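Local coordinates for tRNA (adenine(22)-N(1))-methyltransferase (Bacillus subtilis, PDB 6Q56), which catalyses the S-adenosyl-L-methionine-dependent methylation of adenosine 22 in tRNA, giving N(1)-methyladenosine, at residues A[23-26]-A[32-35]; A[152-157]-A[191-196]. The protein carries 2 engineered substitutions. All coordinates share one frame; numbering follows the deposited sequence.

Contacts 1 and 2 sit at two places along one seven-stranded sheet, on opposite sides of the chain's centre. Their centres are about 24 Å apart, and their nearest atoms are about 10 Å apart, so they do not touch. Contact 1 lies near the middle of the sheet, on the strand next to the central one, inside the first beta-alpha-beta unit of the methyltransferase fold. Contact 2 joins the antiparallel strand 151-159 to helix 188-210, one of the two long helices at the C-terminal end. The side chain of Trp194 is about 10 Å from a bound nickel ion, held by His125 and His128, so contact 2 is not part of that site.

Contact 1: A[23-26]-A[32-35]; sequences MADI and YLPS. Engineered in segment 32-35: Ser35 (natural residue Cys).
Asp25 meets Leu33 and Pro34 where the first strand of the Rossmann-like methyltransferase fold faces the helix that follows it. Strand 21-26, helix 32-39 and strand 43-50 form a beta-alpha-beta unit, and this buried contact joins its first two elements. In class I methyltransferases the turn after this strand usually borders the S-adenosyl-L-methionine site, and the same is probable here.

Asp25 touches the helix mainly with its carboxylate, and Met23 is the second contributor from the strand. Asp25 CG lies anti to the backbone N (chi1 -171°), which carries the group out toward the first turn of the helix. Asp25 OD2 comes within 3.2 Å of Pro34 CD. The same oxygen is 3.6 Å from Leu33 CD2. Asp25 OD1 lies 3.7 Å from that methyl, so both oxygens border it. The side chains of Asp25 and Pro34 cross at about a right angle.

These carbons do not satisfy the carboxylate. OD2 is hydrogen-bonded to Ser28 OG in the intervening loop, and OD1 to Thr92 OG1 on strand 90-96. One bond to each oxygen restrains the rotation of the buried group.

Met23, two residues earlier in the strand, packs on the same proline. Its side chain also crosses that of Pro34 at about a right angle. The bend at its last torsion (chi3 -50°) turns CE toward Leu33 and Pro34. Met23 SD is 4.0 Å from Pro34 CA. Met23 CE lies 4.2 Å from Pro34 CB. The same methyl is 4.4 Å from Leu33 CG.

Contact 2: A[152-157]-A[191-196]; sequences SYEVLV and LKKWTQ. Engineered in segment 152-157: Ser152 (natural residue Cys).
This is a sparse, partly buried strand-to-helix contact, made by a few side chains, with Lys193 the longest of those reaching across, and one bridging water. It joins strand 151-159, next to the edge strand 139-148 of the sheet, to helix 188-210 in the C-terminal part of the chain. The axes of the two segments stay 10.3 Å apart and run at 109° to each other.

Lys193 spans much of the gap. With chi1 to chi3 all near 180°, it runs straight out from the helix to CE before it bends at the ammonium end. Lys193 CD passes 3.8 Å from OG of Ser152, an engineered residue. Further along, Lys193 CE lies 3.7 Å from Glu154 OE2, with the two side chains at about a right angle. The same CE sits over one face of the Trp194 ring, toward its rim.

Glu154 and Trp194 are linked through water 1. The water lies in the ring plane at the edge of the indole and accepts from Trp194 NE1 at 2.6 Å. Glu154 OE2 lies 2.8 Å from water 1, within hydrogen-bonding distance. The carboxylate plane is turned 42° from the ring.

Glu154 OE1 and Lys193 NZ are 4.5 Å apart, too far for a salt bridge. The opposite charges probably still attract, but the polar link between the segments runs through the water.

Contact 1: A[23-26]-A[32-35]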
loop_
_atom_site.group_PDB
_atom_site.type_symbol
_atom_site.label_atom_id
_atom_site.label_comp_id
_atom_site.label_asym_id
_atom_site.label_seq_id
_atom_site.Cartn_x
_atom_site.Cartn_y
_atom_site.Cartn_z
ATOM N N MET A 23 -14.778 2.052 7.690
ATOM C CA MET A 23 -13.731 1.699 6.758
ATOM C C MET A 23 -14.237 1.027 5.510
ATOM O O MET A 23 -15.259 0.360 5.519
ATOM C CB MET A 23 -12.779 0.729 7.432
ATOM C CG MET A 23 -13.513 -0.419 8.084
ATOM S SD MET A 23 -12.501 -1.867 8.351
ATOM C CE MET A 23 -11.794 -2.044 6.725
ATOM N N ALA A 24 -13.487 1.208 4.439
ATOM C CA ALA A 24 -13.796 0.595 3.174
ATOM C C ALA A 24 -12.584 -0.216 2.789
ATOM O O ALA A 24 -11.496 0.312 2.645
ATOM C CB ALA A 24 -14.105 1.632 2.120
ATOM N N ASP A 25 -12.786 -1.511 2.631
ATOM C CA ASP A 25 -11.724 -2.413 2.248
ATOM C C ASP A 25 -11.918 -2.742 0.784
ATOM O O ASP A 25 -12.851 -3.434 0.414
ATOM C CB ASP A 25 -11.753 -3.677 3.098
ATOM C CG ASP A 25 -10.536 -4.552 2.886
ATOM O OD1 ASP A 25 -9.529 -4.055 2.364
ATOM O OD2 ASP A 25 -10.595 -5.733 3.252
ATOM N N ILE A 26 -11.028 -2.223 -0.043
ATOM C CA ILE A 26 -11.089 -2.436 -1.469
ATOM C C ILE A 26 -10.422 -3.755 -1.829
ATOM O O ILE A 26 -9.318 -4.039 -1.388
ATOM C CB ILE A 26 -10.414 -1.276 -2.204
ATOM C CG1 ILE A 26 -10.846 0.048 -1.579
ATOM C CG2 ILE A 26 -10.740 -1.315 -3.683
ATOM C CD1 ILE A 26 -12.340 0.263 -1.561
ATOM N N TYR A 32 -12.659 -10.550 5.480
ATOM C CA TYR A 32 -12.140 -10.919 6.783
ATOM C C TYR A 32 -11.676 -9.696 7.555
ATOM O O TYR A 32 -12.065 -9.491 8.689
ATOM C CB TYR A 32 -10.986 -11.909 6.650
ATOM C CG TYR A 32 -11.397 -13.291 6.206
ATOM C CD1 TYR A 32 -12.577 -13.854 6.643
ATOM C CD2 TYR A 32 -10.592 -14.039 5.369
ATOM C CE1 TYR A 32 -12.954 -15.117 6.242
ATOM C CE2 TYR A 32 -10.959 -15.301 4.967
ATOM C CZ TYR A 32 -12.141 -15.835 5.409
ATOM O OH TYR A 32 -12.515 -17.088 5.017
ATOM N N LEU A 33 -10.842 -8.886 6.923
ATOM C CA LEU A 33 -10.314 -7.692 7.551
ATOM C C LEU A 33 -11.440 -6.825 8.093
ATOM O O LEU A 33 -11.452 -6.491 9.269
ATOM C CB LEU A 33 -9.462 -6.899 6.565
ATOM C CG LEU A 33 -9.080 -5.482 6.970
ATOM C CD1 LEU A 33 -8.233 -5.482 8.222
ATOM C CD2 LEU A 33 -8.347 -4.795 5.843
ATOM N N PRO A 34 -12.405 -6.475 7.253
ATOM C CA PRO A 34 -13.516 -5.642 7.717
ATOM C C PRO A 34 -14.359 -6.332 8.783
ATOM O O PRO A 34 -14.820 -5.679 9.703
ATOM C CB PRO A 34 -14.333 -5.373 6.446
ATOM C CG PRO A 34 -13.725 -6.190 5.366
ATOM C CD PRO A 34 -12.340 -6.535 5.789
ATOM N N SER A 35 -14.551 -7.637 8.666
ATOM C CA SER A 35 -15.330 -8.363 9.653
ATOM C C SER A 35 -14.588 -8.296 10.972
ATOM O O SER A 35 -15.165 -8.068 12.023
ATOM C CB SER A 35 -15.514 -9.817 9.231
ATOM O OG SER A 35 -16.445 -9.948 8.179
#

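Contact 2: A[152-157]-A[191-196]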
loop_
_atom_site.group_PDB
_atom_site.type_symbol
_atom_site.label_atom_id
_atom_site.label_comp_id
_atom_site.label_asym_id
_atom_site.label_seq_id
_atom_site.Cartn_x
_atom_site.Cartn_y
_atom_site.Cartn_z
ATOM N N SER A 152 8.330 -10.223 2.185
ATOM C CA SER A 152 8.307 -8.909 2.793
ATOM C C SER A 152 7.092 -8.146 2.294
ATOM O O SER A 152 6.697 -8.266 1.143
ATOM C CB SER A 152 9.587 -8.145 2.485
ATOM O OG SER A 152 9.621 -7.739 1.140
ATOM N N TYR A 153 6.496 -7.362 3.174
ATOM C CA TYR A 153 5.328 -6.598 2.815
ATOM C C TYR A 153 5.399 -5.245 3.479
ATOM O O TYR A 153 5.823 -5.126 4.617
ATOM C CB TYR A 153 4.057 -7.336 3.227
ATOM C CG TYR A 153 3.889 -7.476 4.717
ATOM C CD1 TYR A 153 3.298 -6.472 5.463
ATOM C CD2 TYR A 153 4.320 -8.612 5.380
ATOM C CE1 TYR A 153 3.145 -6.594 6.827
ATOM C CE2 TYR A 153 4.170 -8.742 6.747
ATOM C CZ TYR A 153 3.584 -7.732 7.462
ATOM O OH TYR A 153 3.432 -7.857 8.810
ATOM N N GLU A 154 4.988 -4.228 2.743
ATOM C CA GLU A 154 4.991 -2.873 3.237
ATOM C C GLU A 154 3.575 -2.389 3.467
ATOM O O GLU A 154 2.647 -2.829 2.808
ATOM C CB GLU A 154 5.662 -1.957 2.232
ATOM C CG GLU A 154 7.157 -2.128 2.131
ATOM C CD GLU A 154 7.685 -1.705 0.785
ATOM O OE1 GLU A 154 6.991 -1.943 -0.214
ATOM O OE2 GLU A 154 8.787 -1.145 0.728
ATOM N N VAL A 155 3.429 -1.470 4.406
ATOM C CA VAL A 155 2.140 -0.890 4.725
ATOM C C VAL A 155 2.333 0.607 4.875
ATOM O O VAL A 155 3.108 1.064 5.702
ATOM C CB VAL A 155 1.544 -1.479 6.010
ATOM C CG1 VAL A 155 0.261 -0.759 6.378
ATOM C CG2 VAL A 155 1.281 -2.957 5.838
ATOM N N LEU A 156 1.625 1.365 4.052
ATOM C CA LEU A 156 1.722 2.811 4.069
ATOM C C LEU A 156 0.463 3.426 4.641
ATOM O O LEU A 156 -0.639 3.031 4.304
ATOM C CB LEU A 156 1.967 3.343 2.661
ATOM C CG LEU A 156 3.365 3.135 2.089
ATOM C CD1 LEU A 156 3.742 1.667 2.054
ATOM C CD2 LEU A 156 3.462 3.746 0.709
ATOM N N VAL A 157 0.642 4.404 5.510
ATOM C CA VAL A 157 -0.473 5.080 6.131
ATOM C C VAL A 157 -0.386 6.550 5.819
ATOM O O VAL A 157 0.633 7.178 6.052
ATOM C CB VAL A 157 -0.467 4.897 7.646
ATOM C CG1 VAL A 157 -1.623 5.649 8.269
ATOM C CG2 VAL A 157 -0.502 3.423 7.994
ATOM N N LEU A 191 16.600 -3.502 5.169
ATOM C CA LEU A 191 17.951 -3.622 4.642
ATOM C C LEU A 191 18.060 -4.799 3.690
ATOM O O LEU A 191 18.597 -4.679 2.607
ATOM C CB LEU A 191 18.960 -3.783 5.774
ATOM C CG LEU A 191 19.257 -2.530 6.587
ATOM C CD1 LEU A 191 20.154 -2.870 7.756
ATOM C CD2 LEU A 191 19.887 -1.459 5.723
ATOM N N LYS A 192 17.539 -5.936 4.116
ATOM C CA LYS A 192 17.571 -7.146 3.315
ATOM C C LYS A 192 16.876 -6.938 1.976
ATOM O O LYS A 192 17.388 -7.325 0.941
ATOM C CB LYS A 192 16.929 -8.305 4.078
ATOM C CG LYS A 192 16.757 -9.571 3.270
ATOM C CD LYS A 192 16.641 -10.791 4.161
ATOM C CE LYS A 192 15.435 -10.712 5.071
ATOM N NZ LYS A 192 15.080 -12.028 5.653
ATOM N N LYS A 193 15.707 -6.317 2.008
ATOM C CA LYS A 193 14.948 -6.076 0.792
ATOM C C LYS A 193 15.676 -5.174 -0.183
ATOM O O LYS A 193 15.711 -5.440 -1.366
ATOM C CB LYS A 193 13.594 -5.458 1.119
ATOM C CG LYS A 193 12.830 -4.966 -0.100
ATOM C CD LYS A 193 11.435 -4.487 0.254
ATOM C CE LYS A 193 10.779 -3.743 -0.894
ATOM N NZ LYS A 193 10.162 -4.635 -1.905
ATOM N N TRP A 194 16.245 -4.096 0.318
ATOM C CA TRP A 194 16.920 -3.154 -0.550
ATOM C C TRP A 194 18.335 -3.566 -0.901
ATOM O O TRP A 194 18.815 -3.255 -1.972
ATOM C CB TRP A 194 16.830 -1.755 0.048
ATOM C CG TRP A 194 15.414 -1.332 0.072
ATOM C CD1 TRP A 194 14.632 -1.131 1.162
ATOM C CD2 TRP A 194 14.579 -1.128 -1.065
ATOM N NE1 TRP A 194 13.364 -0.785 0.771
ATOM C CE2 TRP A 194 13.308 -0.781 -0.594
ATOM C CE3 TRP A 194 14.792 -1.194 -2.439
ATOM C CZ2 TRP A 194 12.260 -0.497 -1.443
ATOM C CZ3 TRP A 194 13.755 -0.918 -3.275
ATOM C CH2 TRP A 194 12.501 -0.572 -2.781
ATOM N N THR A 195 18.990 -4.284 -0.006
ATOM C CA THR A 195 20.330 -4.757 -0.276
ATOM C C THR A 195 20.252 -5.728 -1.444
ATOM O O THR A 195 21.070 -5.687 -2.344
ATOM C CB THR A 195 20.940 -5.444 0.948
ATOM O OG1 THR A 195 21.218 -4.467 1.952
ATOM C CG2 THR A 195 22.222 -6.160 0.578
ATOM N N GLN A 196 19.249 -6.591 -1.429
ATOM C CA GLN A 196 19.056 -7.554 -2.496
ATOM C C GLN A 196 18.668 -6.838 -3.781
ATOM O O GLN A 196 19.124 -7.197 -4.855
ATOM C CB GLN A 196 17.993 -8.591 -2.115
ATOM C CG GLN A 196 18.440 -9.540 -1.011
ATOM C CD GLN A 196 17.287 -10.266 -0.342
ATOM O OE1 GLN A 196 16.136 -10.117 -0.729
ATOM N NE2 GLN A 196 17.598 -11.047 0.679
HETATM O O HOH W 1 11.126 -0.218 1.914
#